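Side-chain contacts in alkaline phosphatase (Thermus thermophilus, PDB 7KWD), which probably hydrolyses phosphate monoesters, working as a homodimer whose active sites use zinc and magnesium ions: residues V215-T220 with L255-A260; E175-G180 with K203-V208; R354-A359 with S363-A368. All coordinates share one frame; numbering follows the deposited sequence.

How the contacts relate
Together the three contacts illustrate how side-chain chemistry follows position in a fold. Contacts 1 and 2 are neighbours, their centres 10 Å apart, and use consecutive elements: strand 206-208 of contact 2 is followed by helix 211-216 of contact 1, and A219 CB packs on G206 CA at 3.6 Å. Contact 1 lies at the surface and is polar, one arginine reading backbone carbonyls. Contact 2 is buried and aromatic, two tyrosine rings meeting at a slant. Contact 3 stands apart, about 12 Å from contact 2 at nearest atoms and 22 Å from contact 1; partly buried, it joins two successive helices through aliphatic packing, without a hydrogen bond between its segments.

Contact 1: V215-T220 with L255-A260; sequences VRSNAT and LPRLAA
R257 reaches from helix 247-259 to the carbonyls of S217, A219 and T220, carrying this surface contact almost alone. Its CB leaves the helix 3.8 Å from T220 O. CG keeps beside that oxygen, and CD comes nearest it, at 3.3 Å, a plain van der Waals approach. With CG anti to the carbonyl carbon (chi1 -65°) and the chain extended from there to NE, the guanidinium arrives edge-on. NE donates to A219 O at 2.8 Å, nearly in line with that C=O bond. NH2 also donates to A219 O, at 2.9 Å, so that the guanidinium grips this one oxygen side-on with two nitrogens, the oxygen lying close to its plane. A weak third bond runs from NH2 to S217 O (3.1 Å). On the remaining nitrogen, NH1 gives to a water at 3.1 Å and to A253 O one turn back in its own helix. With an alanine here, A219 O would probably lose both its arginine donors, and the loop after helix 211-216 would be less firmly held. The gripped loop carries its own internal brace, S217 OG accepting from A219 N at 3.1 Å: an ST turn, directly following the helix end.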
loop_
_atom_site.group_PDB
_atom_site.type_symbol
_atom_site.label_atom_id
_atom_site.label_comp_id
_atom_site.label_asym_id
_atom_site.label_seq_id
_atom_site.Cartn_x
_atom_site.Cartn_y
_atom_site.Cartn_z
ATOM N N VAL A 215 -14.590 15.114 -31.144
ATOM C CA VAL A 215 -15.311 13.971 -31.685
ATOM C C VAL A 215 -15.667 14.203 -33.145
ATOM O O VAL A 215 -15.640 13.248 -33.943
ATOM C CB VAL A 215 -16.537 13.664 -30.804
ATOM C CG1 VAL A 215 -17.617 14.763 -30.905
ATOM C CG2 VAL A 215 -17.099 12.335 -31.188
ATOM N N ARG A 216 -15.936 15.455 -33.511
ATOM C CA ARG A 216 -16.263 15.805 -34.890
ATOM C C ARG A 216 -15.063 15.660 -35.811
ATOM O O ARG A 216 -15.221 15.483 -37.022
ATOM C CB ARG A 216 -16.742 17.265 -34.988
ATOM C CG ARG A 216 -18.192 17.557 -34.572
ATOM C CD ARG A 216 -18.396 19.054 -34.123
ATOM N NE ARG A 216 -17.379 19.966 -34.688
ATOM C CZ ARG A 216 -17.102 21.207 -34.253
ATOM N NH1 ARG A 216 -17.765 21.735 -33.215
ATOM N NH2 ARG A 216 -16.146 21.922 -34.863
ATOM N N SER A 217 -13.855 15.762 -35.272
ATOM C CA SER A 217 -12.695 15.870 -36.144
ATOM C C SER A 217 -12.536 14.621 -36.997
ATOM O O SER A 217 -12.695 13.498 -36.519
ATOM C CB SER A 217 -11.417 16.077 -35.337
ATOM O OG SER A 217 -10.322 16.216 -36.228
ATOM N N ASN A 218 -12.188 14.825 -38.256
ATOM C CA ASN A 218 -11.769 13.737 -39.128
ATOM C C ASN A 218 -10.324 13.910 -39.581
ATOM O O ASN A 218 -9.898 13.294 -40.571
ATOM C CB ASN A 218 -12.727 13.622 -40.309
ATOM C CG ASN A 218 -13.989 12.867 -39.935
ATOM O OD1 ASN A 218 -15.096 13.300 -40.235
ATOM N ND2 ASN A 218 -13.825 11.749 -39.228
ATOM N N ALA A 219 -9.575 14.753 -38.880
ATOM C CA ALA A 219 -8.150 14.878 -39.128
ATOM C C ALA A 219 -7.479 13.578 -38.711
ATOM O O ALA A 219 -7.870 12.947 -37.729
ATOM C CB ALA A 219 -7.565 16.062 -38.359
ATOM N N THR A 220 -6.494 13.173 -39.489
ATOM C CA THR A 220 -5.732 11.960 -39.207
ATOM C C THR A 220 -4.816 12.138 -38.003
ATOM O O THR A 220 -4.792 11.290 -37.104
ATOM C CB THR A 220 -4.943 11.606 -40.466
ATOM O OG1 THR A 220 -5.868 11.174 -41.475
ATOM C CG2 THR A 220 -3.930 10.519 -40.224
ATOM N N LEU A 255 -7.380 6.128 -30.318
ATOM C CA LEU A 255 -7.130 4.718 -30.591
ATOM C C LEU A 255 -7.378 4.371 -32.044
ATOM O O LEU A 255 -6.483 3.796 -32.682
ATOM C CB LEU A 255 -7.996 3.891 -29.644
ATOM C CG LEU A 255 -7.653 2.446 -29.345
ATOM C CD1 LEU A 255 -6.220 2.237 -28.945
ATOM C CD2 LEU A 255 -8.621 2.019 -28.210
ATOM N N PRO A 256 -8.524 4.694 -32.635
ATOM C CA PRO A 256 -8.712 4.368 -34.055
ATOM C C PRO A 256 -7.700 5.019 -34.979
ATOM O O PRO A 256 -7.358 4.410 -35.998
ATOM C CB PRO A 256 -10.139 4.853 -34.354
ATOM C CG PRO A 256 -10.535 5.743 -33.197
ATOM C CD PRO A 256 -9.681 5.372 -32.018
ATOM N N ARG A 257 -7.195 6.222 -34.664
ATOM C CA ARG A 257 -6.193 6.844 -35.526
ATOM C C ARG A 257 -4.877 6.089 -35.464
ATOM O O ARG A 257 -4.254 5.815 -36.490
ATOM C CB ARG A 257 -5.964 8.293 -35.113
ATOM C CG ARG A 257 -7.186 9.163 -35.327
ATOM C CD ARG A 257 -7.003 10.566 -34.734
ATOM N NE ARG A 257 -7.902 11.541 -35.357
ATOM C CZ ARG A 257 -9.173 11.722 -35.012
ATOM N NH1 ARG A 257 -9.739 11.006 -34.053
ATOM N NH2 ARG A 257 -9.897 12.626 -35.647
ATOM N N LEU A 258 -4.437 5.743 -34.266
ATOM C CA LEU A 258 -3.185 5.005 -34.146
ATOM C C LEU A 258 -3.324 3.630 -34.769
ATOM O O LEU A 258 -2.413 3.159 -35.456
ATOM C CB LEU A 258 -2.779 4.925 -32.671
ATOM C CG LEU A 258 -2.630 6.291 -32.001
ATOM C CD1 LEU A 258 -2.483 6.198 -30.494
ATOM C CD2 LEU A 258 -1.402 6.961 -32.618
ATOM N N ALA A 259 -4.490 2.995 -34.588
ATOM C CA ALA A 259 -4.675 1.637 -35.088
ATOM C C ALA A 259 -4.674 1.570 -36.605
ATOM O O ALA A 259 -4.412 0.499 -37.157
ATOM C CB ALA A 259 -5.989 1.049 -34.554
ATOM N N ALA A 260 -4.974 2.676 -37.285
ATOM C CA ALA A 260 -5.042 2.672 -38.744
ATOM C C ALA A 260 -3.673 2.627 -39.396
ATOM O O ALA A 260 -3.577 2.301 -40.578
ATOM C CB ALA A 260 -5.764 3.924 -39.221
HETATM O O HOH W 1 -12.534 12.017 -33.226
#

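Contact 2: E175-G180 with K203-V208; sequences EVYLGG and KGYGVV
Y177 and Y205 meet within the α/β fold, where strands 176-178 and 206-208 both pair in parallel with strand 222-225; the ring of Y177, from the middle of its strand, meets that of Y205, just ahead of strand 206-208. Both rings leave with CG beside the backbone N (chi1 -65° in Y177, -71° in Y205), which carries them toward each other, and they cross obliquely. The tight part is small and buried: the ring edges meet with Y177 CD2 4.1 Å from Y205 CE2, and the phenol oxygen of Y205 comes closer still. Other rings extend the cluster, Y169 stacking on Y177 and F200 meeting Y205 edge-to-face, while R221 makes a cation-pi contact with Y205.

Packing slackens on both flanks. Further along the strands, L178 CD2 and V208 CG2 stay 4.7 Å apart, and each leans instead on L214 of helix 211-216. Toward the solvent, where K203 and G204 lie exposed, E175 offers only its backbone, with O at 4.2 Å from Y205 CE2, while its carboxylate is turned aside to accept from V136 N. Both phenols are tied to the backbone of a single residue: Y177 OH bonds A174 N and Y205 OH bonds A174 O, the latter hydroxyl sitting at the edge of the Y177 ring, 3.6 Å from CE2.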
loop_
_atom_site.group_PDB
_atom_site.type_symbol
_atom_site.label_atom_id
_atom_site.label_comp_id
_atom_site.label_asym_id
_atom_site.label_seq_id
_atom_site.Cartn_x
_atom_site.Cartn_y
_atom_site.Cartn_z
ATOM N N GLU A 175 1.785 11.247 -33.721
ATOM C CA GLU A 175 0.562 11.307 -34.504
ATOM C C GLU A 175 -0.605 11.859 -33.705
ATOM O O GLU A 175 -1.514 12.470 -34.288
ATOM C CB GLU A 175 0.233 9.918 -35.063
ATOM C CG GLU A 175 1.012 9.548 -36.346
ATOM C CD GLU A 175 2.487 9.111 -36.117
ATOM O OE1 GLU A 175 3.011 9.125 -34.952
ATOM O OE2 GLU A 175 3.133 8.754 -37.133
ATOM N N VAL A 176 -0.611 11.655 -32.394
ATOM C CA VAL A 176 -1.699 12.105 -31.534
ATOM C C VAL A 176 -1.127 12.675 -30.233
ATOM O O VAL A 176 -0.377 11.999 -29.529
ATOM C CB VAL A 176 -2.692 10.970 -31.174
ATOM C CG1 VAL A 176 -3.744 11.472 -30.166
ATOM C CG2 VAL A 176 -3.354 10.398 -32.410
ATOM N N TYR A 177 -1.564 13.878 -29.877
ATOM C CA TYR A 177 -1.282 14.517 -28.601
ATOM C C TYR A 177 -2.601 15.045 -28.053
ATOM O O TYR A 177 -3.205 15.926 -28.670
ATOM C CB TYR A 177 -0.335 15.709 -28.754
ATOM C CG TYR A 177 1.067 15.467 -29.229
ATOM C CD1 TYR A 177 2.024 14.921 -28.379
ATOM C CD2 TYR A 177 1.463 15.872 -30.492
ATOM C CE1 TYR A 177 3.332 14.752 -28.798
ATOM C CE2 TYR A 177 2.757 15.686 -30.931
ATOM C CZ TYR A 177 3.693 15.137 -30.077
ATOM O OH TYR A 177 4.983 14.963 -30.499
ATOM N N LEU A 178 -3.025 14.563 -26.887
ATOM C CA LEU A 178 -4.284 14.981 -26.290
ATOM C C LEU A 178 -4.104 15.180 -24.802
ATOM O O LEU A 178 -3.590 14.294 -24.116
ATOM C CB LEU A 178 -5.385 13.953 -26.509
ATOM C CG LEU A 178 -5.800 13.652 -27.929
ATOM C CD1 LEU A 178 -6.697 12.446 -27.944
ATOM C CD2 LEU A 178 -6.483 14.862 -28.574
ATOM N N GLY A 179 -4.547 16.327 -24.308
ATOM C CA GLY A 179 -4.472 16.620 -22.884
ATOM C C GLY A 179 -4.775 18.086 -22.621
ATOM O O GLY A 179 -5.471 18.738 -23.409
ATOM N N GLY A 180 -4.261 18.571 -21.482
ATOM C CA GLY A 180 -4.372 19.962 -21.099
ATOM C C GLY A 180 -3.195 20.804 -21.579
ATOM O O GLY A 180 -2.351 20.364 -22.357
ATOM N N LYS A 203 1.999 21.686 -40.062
ATOM C CA LYS A 203 2.509 20.332 -40.237
ATOM C C LYS A 203 1.384 19.312 -40.395
ATOM O O LYS A 203 1.649 18.113 -40.436
ATOM C CB LYS A 203 3.426 20.001 -39.060
ATOM C CG LYS A 203 4.772 20.757 -39.165
ATOM C CD LYS A 203 5.994 19.910 -38.803
ATOM C CE LYS A 203 7.103 20.021 -39.872
ATOM N NZ LYS A 203 6.742 19.300 -41.149
ATOM N N GLY A 204 0.143 19.765 -40.537
ATOM C CA GLY A 204 -0.937 18.888 -40.907
ATOM C C GLY A 204 -1.794 18.404 -39.768
ATOM O O GLY A 204 -2.750 17.665 -40.017
ATOM N N TYR A 205 -1.521 18.832 -38.539
ATOM C CA TYR A 205 -2.363 18.442 -37.425
ATOM C C TYR A 205 -3.715 19.131 -37.477
ATOM O O TYR A 205 -3.805 20.330 -37.752
ATOM C CB TYR A 205 -1.708 18.800 -36.091
ATOM C CG TYR A 205 -0.518 17.981 -35.704
ATOM C CD1 TYR A 205 0.737 18.293 -36.184
ATOM C CD2 TYR A 205 -0.637 16.925 -34.803
ATOM C CE1 TYR A 205 1.857 17.555 -35.802
ATOM C CE2 TYR A 205 0.470 16.196 -34.406
ATOM C CZ TYR A 205 1.718 16.514 -34.925
ATOM O OH TYR A 205 2.826 15.775 -34.560
ATOM N N GLY A 206 -4.764 18.363 -37.184
ATOM C CA GLY A 206 -6.032 18.934 -36.791
ATOM C C GLY A 206 -5.932 19.387 -35.351
ATOM O O GLY A 206 -5.453 18.646 -34.486
ATOM N N VAL A 207 -6.334 20.629 -35.098
ATOM C CA VAL A 207 -6.249 21.226 -33.776
ATOM C C VAL A 207 -7.655 21.296 -33.218
ATOM O O VAL A 207 -8.549 21.874 -33.850
ATOM C CB VAL A 207 -5.613 22.620 -33.830
ATOM C CG1 VAL A 207 -5.507 23.190 -32.451
ATOM C CG2 VAL A 207 -4.242 22.547 -34.461
ATOM N N VAL A 208 -7.847 20.725 -32.036
ATOM C CA VAL A 208 -9.152 20.669 -31.396
ATOM C C VAL A 208 -8.999 21.166 -29.973
ATOM O O VAL A 208 -7.979 20.936 -29.323
ATOM C CB VAL A 208 -9.772 19.245 -31.403
ATOM C CG1 VAL A 208 -10.318 18.907 -32.812
ATOM C CG2 VAL A 208 -8.749 18.222 -30.910
#

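Contact 3: R354-A359 with S363-A368; sequences RVLGQA and SQVKEA
L356 spreads its two methyls over the side of helix 362-373, one on the backbone and the other on V365. CD2 does most of the touching. It rests 3.7 Å from V365 N and equally close to Q364 O, and it reaches the methyl of A368, one turn further on, at 4.0 Å from CB. Q364 CB adds a looser flank, 4.1 Å from the same CD2. The second branch, CD1, meets V365 CG2 at 4.1 Å, the two side chains crossing at about a right angle. What brings both methyls to the neighbouring helix is the setting of CG beside the backbone N, anti to the carbonyl carbon (chi1 -75°).

Helix 349-356 ends at this leucine, and G357, with positive phi, turns the chain toward the short loop before the next helix. V365 joins a wider apolar layer, for it also packs on A382, V385 and V386 of helix 379-391. On the exposed side, Q364 OE1 serves the loop itself by accepting from E361 N.

The polar backbone atoms under CD2 are already occupied in part, Q364 O accepting from A368 N at 2.9 Å. With no hydrogen bond between the two segments, the packing of these two successive helices, joined by a short loop, rests on shape and the burial of aliphatic surface.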
loop_
_atom_site.group_PDB
_atom_site.type_symbol
_atom_site.label_atom_id
_atom_site.label_comp_id
_atom_site.label_asym_id
_atom_site.label_seq_id
_atom_site.Cartn_x
_atom_site.Cartn_y
_atom_site.Cartn_z
ATOM N N ARG A 354 -11.276 27.269 -6.207
ATOM C CA ARG A 354 -11.559 28.196 -7.296
ATOM C C ARG A 354 -12.827 28.989 -7.001
ATOM O O ARG A 354 -12.843 30.216 -7.102
ATOM C CB ARG A 354 -11.652 27.383 -8.579
ATOM C CG ARG A 354 -11.614 28.109 -9.871
ATOM C CD ARG A 354 -11.711 27.062 -10.985
ATOM N NE ARG A 354 -10.504 26.230 -11.066
ATOM C CZ ARG A 354 -10.471 24.908 -11.296
ATOM N NH1 ARG A 354 -11.593 24.180 -11.465
ATOM N NH2 ARG A 354 -9.280 24.309 -11.359
ATOM N N VAL A 355 -13.879 28.301 -6.565
ATOM C CA VAL A 355 -15.154 28.939 -6.256
ATOM C C VAL A 355 -15.002 29.956 -5.133
ATOM O O VAL A 355 -15.609 31.034 -5.152
ATOM C CB VAL A 355 -16.191 27.865 -5.864
ATOM C CG1 VAL A 355 -17.241 28.496 -4.963
ATOM C CG2 VAL A 355 -16.786 27.216 -7.064
ATOM N N LEU A 356 -14.240 29.590 -4.108
ATOM C CA LEU A 356 -14.097 30.405 -2.914
ATOM C C LEU A 356 -13.280 31.669 -3.154
ATOM O O LEU A 356 -13.448 32.661 -2.430
ATOM C CB LEU A 356 -13.430 29.569 -1.835
ATOM C CG LEU A 356 -14.316 28.524 -1.162
ATOM C CD1 LEU A 356 -13.448 27.661 -0.256
ATOM C CD2 LEU A 356 -15.447 29.194 -0.379
ATOM N N GLY A 357 -12.374 31.645 -4.118
ATOM C CA GLY A 357 -11.586 32.819 -4.372
ATOM C C GLY A 357 -10.643 33.119 -3.225
ATOM O O GLY A 357 -10.538 32.379 -2.246
ATOM N N GLN A 358 -9.979 34.270 -3.349
ATOM C CA GLN A 358 -8.801 34.580 -2.547
ATOM C C GLN A 358 -9.108 35.147 -1.166
ATOM O O GLN A 358 -8.209 35.195 -0.316
ATOM C CB GLN A 358 -7.914 35.554 -3.326
ATOM C CG GLN A 358 -6.664 34.912 -3.914
ATOM C CD GLN A 358 -5.641 35.940 -4.367
ATOM O OE1 GLN A 358 -5.328 36.892 -3.640
ATOM N NE2 GLN A 358 -5.114 35.756 -5.574
ATOM N N ALA A 359 -10.339 35.555 -0.895
ATOM C CA ALA A 359 -10.697 36.095 0.417
ATOM C C ALA A 359 -12.096 35.620 0.776
ATOM O O ALA A 359 -13.032 36.410 0.899
ATOM C CB ALA A 359 -10.607 37.620 0.418
ATOM N N SER A 363 -18.339 31.680 6.464
ATOM C CA SER A 363 -19.664 31.238 6.076
ATOM C C SER A 363 -19.664 30.700 4.651
ATOM O O SER A 363 -20.463 29.822 4.323
ATOM C CB SER A 363 -20.641 32.398 6.220
ATOM O OG SER A 363 -20.657 33.191 5.054
ATOM N N GLN A 364 -18.793 31.223 3.788
ATOM C CA GLN A 364 -18.760 30.758 2.402
ATOM C C GLN A 364 -18.067 29.403 2.301
ATOM O O GLN A 364 -18.537 28.518 1.577
ATOM C CB GLN A 364 -18.063 31.796 1.520
ATOM C CG GLN A 364 -18.701 33.188 1.623
ATOM C CD GLN A 364 -17.916 34.252 0.900
ATOM O OE1 GLN A 364 -16.781 34.575 1.275
ATOM N NE2 GLN A 364 -18.514 34.803 -0.151
ATOM N N VAL A 365 -16.952 29.241 3.021
ATOM C CA VAL A 365 -16.309 27.940 3.195
ATOM C C VAL A 365 -17.338 26.901 3.623
ATOM O O VAL A 365 -17.537 25.868 2.965
ATOM C CB VAL A 365 -15.168 28.054 4.222
ATOM C CG1 VAL A 365 -14.709 26.662 4.731
ATOM C CG2 VAL A 365 -14.013 28.870 3.618
ATOM N N LYS A 366 -18.008 27.175 4.741
ATOM C CA LYS A 366 -18.992 26.247 5.280
ATOM C C LYS A 366 -20.008 25.854 4.221
ATOM O O LYS A 366 -20.369 24.676 4.096
ATOM C CB LYS A 366 -19.649 26.889 6.508
ATOM C CG LYS A 366 -20.634 26.021 7.243
ATOM C CD LYS A 366 -21.030 26.600 8.634
ATOM C CE LYS A 366 -19.872 27.292 9.355
ATOM N NZ LYS A 366 -20.043 27.371 10.830
ATOM N N GLU A 367 -20.449 26.811 3.414
ATOM C CA GLU A 367 -21.415 26.471 2.382
ATOM C C GLU A 367 -20.776 25.615 1.299
ATOM O O GLU A 367 -21.421 24.699 0.770
ATOM C CB GLU A 367 -22.021 27.740 1.786
ATOM C CG GLU A 367 -22.886 27.524 0.556
ATOM C CD GLU A 367 -24.033 26.548 0.756
ATOM O OE1 GLU A 367 -24.319 26.146 1.915
ATOM O OE2 GLU A 367 -24.649 26.188 -0.270
ATOM N N ALA A 368 -19.512 25.895 0.954
ATOM C CA ALA A 368 -18.832 25.114 -0.080
ATOM C C ALA A 368 -18.685 23.653 0.340
ATOM O O ALA A 368 -18.993 22.739 -0.434
ATOM C CB ALA A 368 -17.467 25.727 -0.386
#